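Local coordinates for 5-formaminoimidazole-4-carboxamide-1-(beta)-D-ribofuranosyl 5'-monophosphate synthetase (Methanocaldococcus jannaschii, PDB 2R7L), which catalyses the ATP- and formate-dependent, folate-independent formylation of AICAR to FAICAR in purine biosynthesis, working as a homohexamer built as a dimer of trimers, at residues Phe272-Lys277 / Leu304-Phe309; Leu119-Glu122 / Ser126-Gly129; Glu219-Gly224 / Phe330-Glu335; His210-Pro215 / Gly340-Arg345; Ser29-Lys34 / Ser321-Gly326. One frame throughout, in Å; residues are numbered along the deposited sequence.

Contact 1: Phe272-Lys277 / Leu304-Phe309; sequences FEMGDK and LELVVF. With ATP (adenosine-5'-triphosphate), chain E.
M274 of helix 268-285 reaches across to L306 and V308 on strand 306-312, and its thioether does all the touching. The CB leaves the helix on the side facing the strand, and near it the phenol of Y211 packs on the side chain. CG stands anti to the carbonyl carbon (chi1 -68°) and carries the chain outward without itself meeting the strand. The sulfur follows, with M274 SD lying 3.8 Å from L306 CD1 and equally close to L306 CB, the two side chains crossing at about a right angle. A bend at the last torsion (chi3 65°) then swings the methyl along the strand, where M274 CE rests 3.7 Å from V308 CG1 and also stays near L306 CB. One methionine tip thus spans two strand residues that point the same way, while V307 between them faces the other side. The three side chains are buried and hold together by apolar contact alone.

Just beyond V308 the chain turns a corner, and F309 lies against ATP: F309 CE1 is 3.7 Å from C3' of the ribose, and F309 CD1 the same distance from N7 of the adenine. V308 also sits about 6 Å, side chain to side chain, from Q297 and E310, the predicted magnesium ligands. Here a helix backs the antiparallel sheet of the ATP-grasp fold, whose outermost strand in this chain, 306-312, leads to the nucleotide pocket.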
# COMPACT_ATOMS: atom_id res chain seq x y z
N PHE A 272 0.77 8.32 29.25
CA PHE A 272 -0.54 8.88 28.87
C PHE A 272 -1.10 9.78 29.97
O PHE A 272 -1.60 10.88 29.68
CB PHE A 272 -1.53 7.76 28.52
CG PHE A 272 -1.45 7.30 27.09
CD1 PHE A 272 -0.83 6.11 26.75
CD2 PHE A 272 -2.01 8.07 26.07
CE1 PHE A 272 -0.75 5.69 25.43
CE2 PHE A 272 -1.93 7.66 24.75
CZ PHE A 272 -1.31 6.47 24.43
N GLU A 273 -1.00 9.33 31.22
CA GLU A 273 -1.47 10.14 32.36
C GLU A 273 -0.80 11.51 32.40
O GLU A 273 -1.44 12.52 32.70
CB GLU A 273 -1.24 9.40 33.69
CG GLU A 273 -1.77 10.11 34.92
CD GLU A 273 -3.30 10.12 34.98
OE1 GLU A 273 -3.91 9.08 34.68
OE2 GLU A 273 -3.88 11.18 35.32
N MET A 274 0.49 11.56 32.09
CA MET A 274 1.23 12.81 32.06
C MET A 274 0.66 13.74 31.00
O MET A 274 0.50 14.94 31.23
CB MET A 274 2.71 12.57 31.77
CG MET A 274 3.46 11.85 32.88
SD MET A 274 5.08 11.28 32.33
CE MET A 274 5.91 12.83 32.01
N GLY A 275 0.39 13.17 29.83
CA GLY A 275 -0.23 13.94 28.75
C GLY A 275 -1.62 14.41 29.14
O GLY A 275 -1.98 15.56 28.92
N ASP A 276 -2.41 13.52 29.74
CA ASP A 276 -3.76 13.88 30.15
C ASP A 276 -3.76 15.03 31.15
O ASP A 276 -4.54 15.97 31.02
CB ASP A 276 -4.49 12.65 30.71
CG ASP A 276 -4.89 11.65 29.63
OD1 ASP A 276 -4.76 11.99 28.44
OD2 ASP A 276 -5.32 10.53 29.97
N LYS A 277 -2.85 14.97 32.13
CA LYS A 277 -2.77 16.00 33.17
C LYS A 277 -2.32 17.34 32.63
O LYS A 277 -2.91 18.37 32.95
CB LYS A 277 -1.82 15.56 34.29
CG LYS A 277 -2.34 14.44 35.16
CD LYS A 277 -1.30 14.08 36.20
CE LYS A 277 -1.82 13.04 37.18
NZ LYS A 277 -0.77 12.70 38.17
N LEU A 304 11.84 4.17 37.65
CA LEU A 304 10.84 4.15 36.58
C LEU A 304 9.86 5.31 36.69
O LEU A 304 8.67 5.15 36.44
CB LEU A 304 10.10 2.81 36.54
CG LEU A 304 10.98 1.60 36.20
CD1 LEU A 304 10.19 0.31 36.20
CD2 LEU A 304 11.67 1.80 34.87
N GLU A 305 10.38 6.47 37.06
CA GLU A 305 9.58 7.68 37.13
C GLU A 305 10.09 8.62 36.08
O GLU A 305 11.30 8.85 36.00
CB GLU A 305 9.71 8.34 38.50
CG GLU A 305 9.39 7.44 39.68
CD GLU A 305 9.80 8.06 41.01
OE1 GLU A 305 10.64 8.99 41.02
OE2 GLU A 305 9.28 7.61 42.06
N LEU A 306 9.19 9.17 35.28
CA LEU A 306 9.57 10.11 34.25
C LEU A 306 9.60 11.52 34.83
O LEU A 306 8.61 12.00 35.36
CB LEU A 306 8.63 10.02 33.04
CG LEU A 306 8.77 8.76 32.18
CD1 LEU A 306 7.52 8.52 31.36
CD2 LEU A 306 10.00 8.88 31.27
N VAL A 307 10.75 12.18 34.73
CA VAL A 307 10.92 13.52 35.25
C VAL A 307 11.08 14.46 34.06
O VAL A 307 11.99 14.31 33.26
CB VAL A 307 12.19 13.62 36.17
CG1 VAL A 307 12.37 15.04 36.69
CG2 VAL A 307 12.09 12.65 37.33
N VAL A 308 10.19 15.44 33.94
CA VAL A 308 10.24 16.31 32.77
C VAL A 308 11.00 17.60 33.03
O VAL A 308 10.64 18.41 33.89
CB VAL A 308 8.83 16.52 32.11
CG1 VAL A 308 7.74 15.95 32.97
CG2 VAL A 308 8.58 17.99 31.81
N PHE A 309 12.08 17.77 32.27
CA PHE A 309 12.97 18.90 32.46
C PHE A 309 12.67 19.99 31.45
O PHE A 309 13.18 21.10 31.55
CB PHE A 309 14.42 18.44 32.32
CG PHE A 309 14.77 17.87 30.97
CD1 PHE A 309 15.14 18.72 29.93
CD2 PHE A 309 14.76 16.50 30.75
CE1 PHE A 309 15.48 18.21 28.68
CE2 PHE A 309 15.11 15.98 29.50
CZ PHE A 309 15.47 16.84 28.47
PG ATP E . 16.69 21.71 23.02
O1G ATP E . 15.65 22.51 22.28
O2G ATP E . 16.21 20.35 23.50
O3G ATP E . 18.03 21.68 22.34
PB ATP E . 15.90 22.65 25.60
O1B ATP E . 14.59 22.03 25.16
O2B ATP E . 15.89 24.06 26.12
O3B ATP E . 16.96 22.57 24.37
PA ATP E . 17.59 22.07 27.85
O1A ATP E . 16.86 22.28 29.15
O2A ATP E . 18.53 23.10 27.29
O3A ATP E . 16.50 21.66 26.72
O5' ATP E . 18.41 20.70 28.00
C5' ATP E . 19.47 20.43 27.10
C4' ATP E . 20.05 19.07 27.47
O4' ATP E . 20.67 19.12 28.76
C3' ATP E . 18.98 17.99 27.57
O3' ATP E . 18.70 17.39 26.31
C2' ATP E . 19.60 17.02 28.56
O2' ATP E . 20.46 16.10 27.88
C1' ATP E . 20.44 17.90 29.47
N9 ATP E . 19.64 18.21 30.67
C8 ATP E . 18.77 19.23 30.77
N7 ATP E . 18.17 19.24 31.99
C5 ATP E . 18.68 18.21 32.69
C6 ATP E . 18.50 17.67 34.06
N6 ATP E . 17.63 18.23 34.93
N1 ATP E . 19.22 16.58 34.39
C2 ATP E . 20.09 16.00 33.53
N3 ATP E . 20.31 16.45 32.28
C4 ATP E . 19.64 17.53 31.81

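Contact 2: Leu119-Glu122 / Ser126-Gly129; sequences LRWE and SLEG
L127, on the first turn of helix 125-135, lies over one face of the indole of W121, the tight part of the contact. Its CD2 methyl makes a CH-pi contact, L127 CD2 lying 3.9 Å from the centroid of the W121 six-membered ring and 9° off the normal. The other branch covers the five-membered ring, and L127 CD1 also comes within 3.6 Å of R120 O. Closer to the backbone, L127 CB packs 3.7 Å from W121 CE3. The arrangement is a short-range loop-to-helix join: the turn at 119-122 folds back on the helix that follows it, and S123 OG, hydrogen-bonded to R120 O, lies in the link between them.

Away from the indole the fit is looser: R120 and E122, like W121, are partly exposed to solvent. The R120 side chain runs away from the helix to a salt bridge with D102, and E122 turns its carboxylate to R314 and the backbone N of A313. E128 OE2 and E122 O, 3.2 Å apart, are both acceptors and do not bond. The carboxylate of E128 also lies about 3 Å from that of E310, a predicted magnesium ligand, as two like charges close together.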
# COMPACT_ATOMS: atom_id res chain seq x y z
N LEU A 119 1.96 29.76 23.38
CA LEU A 119 3.34 29.74 22.92
C LEU A 119 4.23 30.52 23.88
O LEU A 119 5.45 30.35 23.90
CB LEU A 119 3.44 30.32 21.50
CG LEU A 119 2.71 29.56 20.38
CD1 LEU A 119 2.98 30.22 19.03
CD2 LEU A 119 3.10 28.09 20.34
N ARG A 120 3.61 31.38 24.68
CA ARG A 120 4.33 32.21 25.62
C ARG A 120 4.66 31.40 26.87
O ARG A 120 5.67 31.63 27.53
CB ARG A 120 3.52 33.45 25.98
CG ARG A 120 4.38 34.64 26.32
CD ARG A 120 3.56 35.87 26.60
NE ARG A 120 3.49 36.81 25.47
CZ ARG A 120 4.55 37.30 24.84
NH1 ARG A 120 4.38 38.17 23.85
NH2 ARG A 120 5.78 36.93 25.17
N TRP A 121 3.80 30.44 27.19
CA TRP A 121 4.02 29.57 28.33
C TRP A 121 5.13 28.54 28.09
O TRP A 121 5.53 27.83 29.01
CB TRP A 121 2.72 28.87 28.72
CG TRP A 121 1.77 29.78 29.42
CD1 TRP A 121 1.21 30.94 28.93
CD2 TRP A 121 1.25 29.63 30.74
NE1 TRP A 121 0.39 31.50 29.87
CE2 TRP A 121 0.39 30.72 30.99
CE3 TRP A 121 1.44 28.67 31.75
CZ2 TRP A 121 -0.28 30.87 32.20
CZ3 TRP A 121 0.76 28.82 32.95
CH2 TRP A 121 -0.08 29.91 33.16
N GLU A 122 5.64 28.47 26.86
CA GLU A 122 6.73 27.56 26.54
C GLU A 122 8.05 28.33 26.49
O GLU A 122 9.12 27.74 26.50
CB GLU A 122 6.50 26.84 25.21
CG GLU A 122 6.71 27.72 23.98
CD GLU A 122 6.80 26.94 22.67
OE1 GLU A 122 7.01 27.58 21.62
OE2 GLU A 122 6.67 25.69 22.69
N SER A 126 9.20 30.26 34.16
CA SER A 126 8.25 30.37 35.28
C SER A 126 6.85 29.86 34.93
O SER A 126 6.22 29.15 35.72
CB SER A 126 8.18 31.81 35.77
OG SER A 126 8.41 32.72 34.71
N LEU A 127 6.37 30.23 33.74
CA LEU A 127 5.07 29.75 33.25
C LEU A 127 5.08 28.24 33.05
O LEU A 127 4.16 27.52 33.47
CB LEU A 127 4.70 30.46 31.95
CG LEU A 127 4.48 31.97 32.06
CD1 LEU A 127 4.21 32.56 30.69
CD2 LEU A 127 3.33 32.26 33.01
N GLU A 128 6.13 27.76 32.40
CA GLU A 128 6.31 26.34 32.13
C GLU A 128 6.30 25.53 33.43
O GLU A 128 5.58 24.52 33.55
CB GLU A 128 7.64 26.13 31.39
CG GLU A 128 7.60 25.04 30.35
CD GLU A 128 8.94 24.86 29.67
OE1 GLU A 128 9.85 24.27 30.28
OE2 GLU A 128 9.08 25.30 28.51
N GLY A 129 7.09 25.97 34.41
CA GLY A 129 7.17 25.29 35.70
C GLY A 129 5.86 25.37 36.45
O GLY A 129 5.45 24.41 37.12

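Contact 3: Glu219-Gly224 / Phe330-Glu335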
# COMPACT_ATOMS: atom_id res chain seq x y z
N GLU A 219 -9.03 14.28 22.74
CA GLU A 219 -8.21 13.12 23.05
C GLU A 219 -6.73 13.45 22.93
O GLU A 219 -6.32 14.18 22.02
CB GLU A 219 -8.56 11.96 22.11
CG GLU A 219 -8.01 10.60 22.53
CD GLU A 219 -7.84 9.66 21.34
OE1 GLU A 219 -7.57 8.46 21.56
OE2 GLU A 219 -7.98 10.12 20.19
N VAL A 220 -5.94 12.94 23.87
CA VAL A 220 -4.48 13.04 23.82
C VAL A 220 -3.94 11.77 23.19
O VAL A 220 -4.20 10.67 23.68
CB VAL A 220 -3.87 13.23 25.22
CG1 VAL A 220 -2.35 13.06 25.18
CG2 VAL A 220 -4.24 14.59 25.80
N GLU A 221 -3.20 11.91 22.10
CA GLU A 221 -2.66 10.73 21.41
C GLU A 221 -1.15 10.70 21.56
O GLU A 221 -0.51 11.74 21.59
CB GLU A 221 -3.01 10.77 19.92
CG GLU A 221 -4.49 10.99 19.64
CD GLU A 221 -4.78 11.40 18.21
OE1 GLU A 221 -3.84 11.43 17.37
OE2 GLU A 221 -5.95 11.71 17.93
N LEU A 222 -0.59 9.49 21.63
CA LEU A 222 0.86 9.32 21.58
C LEU A 222 1.34 9.01 20.16
O LEU A 222 0.95 7.99 19.56
CB LEU A 222 1.31 8.23 22.55
CG LEU A 222 2.77 7.78 22.44
CD1 LEU A 222 3.72 8.88 22.88
CD2 LEU A 222 2.97 6.51 23.26
N LEU A 223 2.20 9.88 19.65
CA LEU A 223 2.66 9.79 18.26
C LEU A 223 4.05 9.17 18.11
O LEU A 223 4.32 8.49 17.12
CB LEU A 223 2.62 11.17 17.58
CG LEU A 223 1.35 11.51 16.78
CD1 LEU A 223 1.24 10.60 15.58
CD2 LEU A 223 0.08 11.43 17.62
N GLY A 224 4.92 9.41 19.08
CA GLY A 224 6.27 8.87 19.02
C GLY A 224 7.22 9.42 20.06
O GLY A 224 6.83 10.22 20.92
N PHE A 330 2.21 4.00 13.84
CA PHE A 330 1.72 2.86 13.08
C PHE A 330 0.45 2.25 13.68
O PHE A 330 -0.42 1.78 12.97
CB PHE A 330 2.81 1.79 13.02
CG PHE A 330 2.46 0.56 12.23
CD1 PHE A 330 2.56 0.57 10.85
CD2 PHE A 330 2.11 -0.61 12.87
CE1 PHE A 330 2.26 -0.56 10.12
CE2 PHE A 330 1.81 -1.74 12.15
CZ PHE A 330 1.88 -1.72 10.77
N LEU A 331 0.36 2.24 15.00
CA LEU A 331 -0.67 1.44 15.67
C LEU A 331 -2.11 1.83 15.33
O LEU A 331 -2.99 0.96 15.25
CB LEU A 331 -0.45 1.45 17.19
CG LEU A 331 0.23 0.27 17.89
CD1 LEU A 331 1.08 -0.62 17.00
CD2 LEU A 331 1.04 0.77 19.07
N TYR A 332 -2.35 3.12 15.12
CA TYR A 332 -3.70 3.63 14.85
C TYR A 332 -4.36 3.00 13.63
O TYR A 332 -5.49 2.50 13.71
CB TYR A 332 -3.68 5.16 14.74
CG TYR A 332 -3.20 5.82 16.02
CD1 TYR A 332 -4.01 5.85 17.14
CD2 TYR A 332 -1.93 6.38 16.11
CE1 TYR A 332 -3.59 6.43 18.32
CE2 TYR A 332 -1.49 6.97 17.29
CZ TYR A 332 -2.33 6.99 18.39
OH TYR A 332 -1.91 7.57 19.57
N ASN A 333 -3.65 3.03 12.50
CA ASN A 333 -4.19 2.54 11.23
C ASN A 333 -3.19 1.75 10.39
O ASN A 333 -3.43 1.53 9.21
CB ASN A 333 -4.73 3.72 10.42
CG ASN A 333 -5.92 4.39 11.08
OD1 ASN A 333 -6.97 3.77 11.25
ND2 ASN A 333 -5.76 5.65 11.44
N GLY A 334 -2.08 1.33 10.98
CA GLY A 334 -1.03 0.63 10.24
C GLY A 334 -0.41 1.47 9.13
O GLY A 334 -0.00 0.94 8.09
N GLU A 335 -0.33 2.77 9.35
CA GLU A 335 0.21 3.70 8.36
C GLU A 335 1.55 4.33 8.81
O GLU A 335 1.81 4.45 10.00
CB GLU A 335 -0.82 4.81 8.08
CG GLU A 335 -2.05 4.35 7.28
CD GLU A 335 -1.72 4.01 5.83
OE1 GLU A 335 -2.24 4.71 4.93
OE2 GLU A 335 -0.95 3.07 5.57
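Y332, at the end of helix 327-333, points its ring at the backbone of E221 and L222 on strand 219-230, a member of the antiparallel ATP-grasp sheet. Just past the contact, L223 and G224 both face H210 of the neighbouring strand in a classic beta bulge. The tyrosine approaches end on: with CG anti to the carbonyl carbon, the side chain extends from the helix, and its hydroxyl arrives first. The carbonyl oxygen of L222 lies in the ring plane at its edge, with L222 O 3.5 Å from Y332 CE2. E221 meets the phenol obliquely, with E221 CB 3.4 Å from Y332 OH, while the rest of its extended side chain passes on to salt bridges with R342 and K217. A main-chain oxygen of the buried L222 thus takes a side-chain donor brought in from a separate helix.

The helix end is close to a second subunit, whose F58 meets the Y332 ring with the two planes at about 40°, so the phenol is held between its own strand and a neighbouring chain. R57 of that same subunit packs on Y332 as well, and also reaches the strand, where it is hydrogen-bonded to V220 O.

The hydrogen bond from Y332 OH to L222 O is 2.9 Å long, and the hydroxyl sits 43° out of the carbonyl plane, at a C=O...O angle of 115°.

Contact 4: His210-Pro215 / Gly340-Arg345; sequences HYFYSP and GQRIAR
R342 and I343 of helix 339-353 meet F212 and S214 on strand 205-214, and most of the contact is one arginine lying over one phenylalanine ring. The helix presents R342 first. Its CG, trans to the backbone N, stands above the middle of the ring: R342 CG is 3.8 Å from the F212 centroid and 13° off the ring normal, a CH-pi contact. A bend at the next torsion folds the chain along the ring, so that the guanidinium comes down over the CD2-CE2 rim of the same face, its own face on CE2, with R342 CZ 3.5 Å from F212 CE2. The two planes are 33° apart, so the groups overlap without being parallel. R342 NH2 reaches on to S214 CB at 3.6 Å. The charged end is fixed from outside the contact, NE by E221 and NH1 by E346, whose other carboxylate oxygen is hydrogen-bonded to S214 OG. I343 follows at the ring edge, its CG1 4.0 Å from F212 CE1 and near the ring plane. With an alanine in place of F212, the guanidinium would probably lose the ring it rests on, leaving its placing largely to E221 and E346, and a gap would open beside I343.

The short strand and helix segments run nearly parallel, 4° between their directions and 10.3 Å between their axes. F212 sits between L223 of strand 219-230 and P293 of strand 292-300 on the face that helix 339-353 covers, while Y211 and Y213 turn to the opposite face, where helix 268-285 packs.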
# COMPACT_ATOMS: atom_id res chain seq x y z
N HIS A 210 6.29 12.71 22.13
CA HIS A 210 5.52 13.58 21.26
C HIS A 210 4.04 13.21 21.29
O HIS A 210 3.64 12.12 20.86
CB HIS A 210 6.10 13.59 19.85
CG HIS A 210 7.59 13.80 19.82
ND1 HIS A 210 8.16 15.05 19.77
CD2 HIS A 210 8.61 12.91 19.85
CE1 HIS A 210 9.48 14.93 19.77
NE2 HIS A 210 9.78 13.64 19.81
N TYR A 211 3.22 14.11 21.83
CA TYR A 211 1.79 13.88 21.93
C TYR A 211 1.04 14.72 20.89
O TYR A 211 1.60 15.66 20.31
CB TYR A 211 1.25 14.28 23.31
CG TYR A 211 1.89 13.63 24.53
CD1 TYR A 211 1.23 12.61 25.20
CD2 TYR A 211 3.11 14.07 25.03
CE1 TYR A 211 1.79 12.03 26.33
CE2 TYR A 211 3.68 13.49 26.15
CZ TYR A 211 3.01 12.48 26.80
OH TYR A 211 3.55 11.89 27.90
N PHE A 212 -0.23 14.39 20.68
CA PHE A 212 -1.12 15.23 19.89
C PHE A 212 -2.45 15.30 20.61
O PHE A 212 -3.07 14.27 20.87
CB PHE A 212 -1.32 14.64 18.48
CG PHE A 212 -2.08 15.55 17.55
CD1 PHE A 212 -1.41 16.45 16.75
CD2 PHE A 212 -3.47 15.51 17.48
CE1 PHE A 212 -2.10 17.30 15.89
CE2 PHE A 212 -4.16 16.36 16.63
CZ PHE A 212 -3.47 17.26 15.83
N TYR A 213 -2.88 16.51 20.97
CA TYR A 213 -4.23 16.70 21.49
C TYR A 213 -5.16 17.09 20.35
O TYR A 213 -4.97 18.11 19.69
CB TYR A 213 -4.32 17.77 22.59
CG TYR A 213 -5.76 17.99 23.03
CD1 TYR A 213 -6.42 17.04 23.79
CD2 TYR A 213 -6.47 19.12 22.64
CE1 TYR A 213 -7.75 17.23 24.18
CE2 TYR A 213 -7.79 19.30 23.01
CZ TYR A 213 -8.42 18.36 23.78
OH TYR A 213 -9.74 18.55 24.16
N SER A 214 -6.16 16.25 20.12
CA SER A 214 -7.16 16.53 19.11
C SER A 214 -8.36 17.19 19.77
O SER A 214 -9.08 16.54 20.52
CB SER A 214 -7.60 15.23 18.45
OG SER A 214 -8.75 15.47 17.66
N PRO A 215 -8.59 18.48 19.47
CA PRO A 215 -9.74 19.22 19.98
C PRO A 215 -11.04 18.67 19.40
O PRO A 215 -12.08 18.74 20.05
CB PRO A 215 -9.50 20.66 19.48
CG PRO A 215 -8.13 20.69 18.91
CD PRO A 215 -7.73 19.29 18.60
N GLY A 340 3.73 15.68 11.27
CA GLY A 340 3.30 16.60 10.21
C GLY A 340 2.00 16.20 9.51
O GLY A 340 1.15 17.05 9.21
N GLN A 341 1.84 14.90 9.24
CA GLN A 341 0.62 14.40 8.60
C GLN A 341 -0.57 14.38 9.54
O GLN A 341 -1.71 14.58 9.11
CB GLN A 341 0.82 13.00 8.00
CG GLN A 341 -0.41 12.56 7.18
CD GLN A 341 -0.26 11.23 6.49
OE1 GLN A 341 0.75 10.53 6.66
NE2 GLN A 341 -1.27 10.86 5.71
N ARG A 342 -0.30 14.12 10.82
CA ARG A 342 -1.32 14.17 11.86
C ARG A 342 -1.87 15.59 12.06
O ARG A 342 -3.06 15.77 12.32
CB ARG A 342 -0.77 13.65 13.19
CG ARG A 342 -1.80 13.61 14.31
CD ARG A 342 -2.92 12.67 13.98
NE ARG A 342 -4.07 12.78 14.89
CZ ARG A 342 -5.08 13.63 14.72
NH1 ARG A 342 -5.08 14.47 13.69
NH2 ARG A 342 -6.09 13.64 15.59
N ILE A 343 -1.00 16.58 11.95
CA ILE A 343 -1.43 17.98 11.99
C ILE A 343 -2.35 18.27 10.79
O ILE A 343 -3.47 18.75 10.95
CB ILE A 343 -0.22 18.94 12.00
CG1 ILE A 343 0.51 18.86 13.35
CG2 ILE A 343 -0.63 20.37 11.67
CD1 ILE A 343 1.92 19.40 13.31
N ALA A 344 -1.87 17.94 9.59
CA ALA A 344 -2.60 18.16 8.33
C ALA A 344 -3.99 17.52 8.34
O ALA A 344 -4.95 18.10 7.87
CB ALA A 344 -1.81 17.66 7.17
N ARG A 345 -4.07 16.33 8.91
CA ARG A 345 -5.32 15.61 8.99
C ARG A 345 -6.33 16.34 9.87
O ARG A 345 -7.50 16.43 9.52
CB ARG A 345 -5.07 14.20 9.52
CG ARG A 345 -6.33 13.46 9.88
CD ARG A 345 -6.03 11.98 9.98
NE ARG A 345 -5.27 11.55 8.81
CZ ARG A 345 -4.57 10.42 8.75
NH1 ARG A 345 -4.52 9.61 9.80
NH2 ARG A 345 -3.90 10.13 7.64

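Contact 5: Ser29-Lys34 / Ser321-Gly326; sequences SLHILK and SFMNGG
A buried contact between the N-terminal part of the chain and the ATP-grasp part joins L30 and H31, at the start of helix 29-38, to M323 in the loop leading into helix 327-333. M323 carries the loop's share alone. It belongs to a type I turn running from F322 to G325 and closed by a weak backbone bond, which brings its side chain up to the helix. M323 CG packs 3.5 Å from H31 CD2 and also touches H31 CB, the two side chains crossing at about a right angle. Its sulfur lies at the edge of the imidazole and in its plane: M323 SD is 4.8 Å from the H31 centroid and 84° off the ring normal, a Met-aromatic contact made edge on. The bend after it (chi3 -68°) turns the methyl aside, while M323 SD also rests 3.9 Å from L30 CB.

H31 has CG between the backbone N and the carbonyl carbon (chi1 62°), which brings its ring over toward the loop and lets ND1 make a weak hydrogen bond with the backbone N of G340. Were H31 replaced by alanine, the M323 thioether would probably lose its aromatic neighbour and G340 N its weak partner. A neighbouring subunit closes in on the same place, its E265 bonded to S29 OG and L30 N and its Y328 packed on M323.

The H31 side chain is about 9 Å from the bound AICAR and about 7 Å from the side chain of H27, which binds it, consistent with a place in the outer surroundings of the AICAR site, where the two parts of the chain meet.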
# COMPACT_ATOMS: atom_id res chain seq x y z
N SER A 29 9.83 21.35 9.12
CA SER A 29 8.98 21.63 7.97
C SER A 29 8.88 20.46 6.98
O SER A 29 7.84 20.26 6.36
CB SER A 29 9.45 22.89 7.24
OG SER A 29 10.68 22.65 6.60
N LEU A 30 9.95 19.68 6.85
CA LEU A 30 9.96 18.58 5.88
C LEU A 30 8.76 17.65 6.01
O LEU A 30 8.16 17.29 5.00
CB LEU A 30 11.26 17.80 5.93
CG LEU A 30 12.44 18.48 5.24
CD1 LEU A 30 13.71 17.67 5.41
CD2 LEU A 30 12.14 18.71 3.78
N HIS A 31 8.41 17.25 7.23
CA HIS A 31 7.26 16.38 7.41
C HIS A 31 5.97 17.15 7.63
O HIS A 31 4.88 16.61 7.42
CB HIS A 31 7.49 15.32 8.50
CG HIS A 31 7.72 15.88 9.87
ND1 HIS A 31 6.70 16.22 10.72
CD2 HIS A 31 8.87 16.12 10.54
CE1 HIS A 31 7.20 16.67 11.85
NE2 HIS A 31 8.52 16.61 11.78
N ILE A 32 6.08 18.41 8.03
CA ILE A 32 4.92 19.28 8.05
C ILE A 32 4.40 19.46 6.63
O ILE A 32 3.18 19.41 6.39
CB ILE A 32 5.25 20.68 8.63
CG1 ILE A 32 5.37 20.61 10.16
CG2 ILE A 32 4.18 21.69 8.24
CD1 ILE A 32 5.97 21.88 10.79
N LEU A 33 5.31 19.67 5.68
CA LEU A 33 4.93 19.88 4.29
C LEU A 33 4.58 18.54 3.63
O LEU A 33 3.54 18.42 2.97
CB LEU A 33 6.03 20.62 3.53
CG LEU A 33 6.38 22.04 4.01
CD1 LEU A 33 7.53 22.64 3.21
CD2 LEU A 33 5.16 22.96 3.98
N LYS A 34 5.42 17.53 3.82
CA LYS A 34 5.12 16.18 3.31
C LYS A 34 3.77 15.69 3.81
O LYS A 34 2.95 15.22 3.03
CB LYS A 34 6.21 15.17 3.70
CG LYS A 34 6.03 13.79 3.06
CD LYS A 34 6.06 13.87 1.55
CE LYS A 34 5.75 12.52 0.89
NZ LYS A 34 5.99 12.57 -0.57
N SER A 321 12.53 12.28 13.79
CA SER A 321 12.99 10.90 13.87
C SER A 321 11.98 9.90 13.27
O SER A 321 12.37 8.81 12.87
CB SER A 321 13.34 10.50 15.31
OG SER A 321 12.21 10.61 16.16
N PHE A 322 10.69 10.27 13.24
CA PHE A 322 9.67 9.43 12.59
C PHE A 322 8.93 10.10 11.42
O PHE A 322 7.70 10.12 11.38
CB PHE A 322 8.70 8.80 13.60
CG PHE A 322 7.95 9.79 14.46
CD1 PHE A 322 8.59 10.49 15.47
CD2 PHE A 322 6.59 9.99 14.27
CE1 PHE A 322 7.90 11.39 16.26
CE2 PHE A 322 5.90 10.90 15.05
CZ PHE A 322 6.55 11.60 16.06
N MET A 323 9.67 10.65 10.47
CA MET A 323 9.04 11.26 9.29
C MET A 323 8.40 10.19 8.39
O MET A 323 7.49 10.48 7.62
CB MET A 323 10.05 12.11 8.50
CG MET A 323 10.52 13.36 9.24
SD MET A 323 11.34 14.59 8.22
CE MET A 323 12.85 13.76 7.75
N ASN A 324 8.87 8.95 8.50
CA ASN A 324 8.30 7.83 7.77
C ASN A 324 7.44 6.99 8.69
O ASN A 324 7.24 5.80 8.46
CB ASN A 324 9.42 6.94 7.23
CG ASN A 324 10.36 6.48 8.31
OD1 ASN A 324 10.56 7.17 9.32
ND2 ASN A 324 10.96 5.32 8.13
N GLY A 325 6.93 7.63 9.74
CA GLY A 325 6.14 6.94 10.75
C GLY A 325 7.04 6.26 11.77
O GLY A 325 8.24 6.09 11.56
N GLY A 326 6.44 5.85 12.89
CA GLY A 326 7.18 5.12 13.91
C GLY A 326 6.35 4.00 14.51
O GLY A 326 5.22 3.79 14.09

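Contacts 1, 3 and 4 share the five-stranded antiparallel sheet. Contacts 3 and 4 have centres 9 Å apart on adjacent strands, with E221 N 2.7 Å from F212 O in a probable hydrogen bond. Contact 1 touches both from the face of helix 268-285, G275 packing on Y211 and F272 on L222. Contact 5, centred 12 Å from contact 4 and touching it, joins these to the N-terminal part near the AICAR site. Contact 2 does not touch contact 1, their nearest atoms being about 5 Å apart, and lies at least 21 Å, centre to centre, from contacts 3, 4 and 5; its E128 side chain is about 7 Å from ATP, which contact 1 touches through F309.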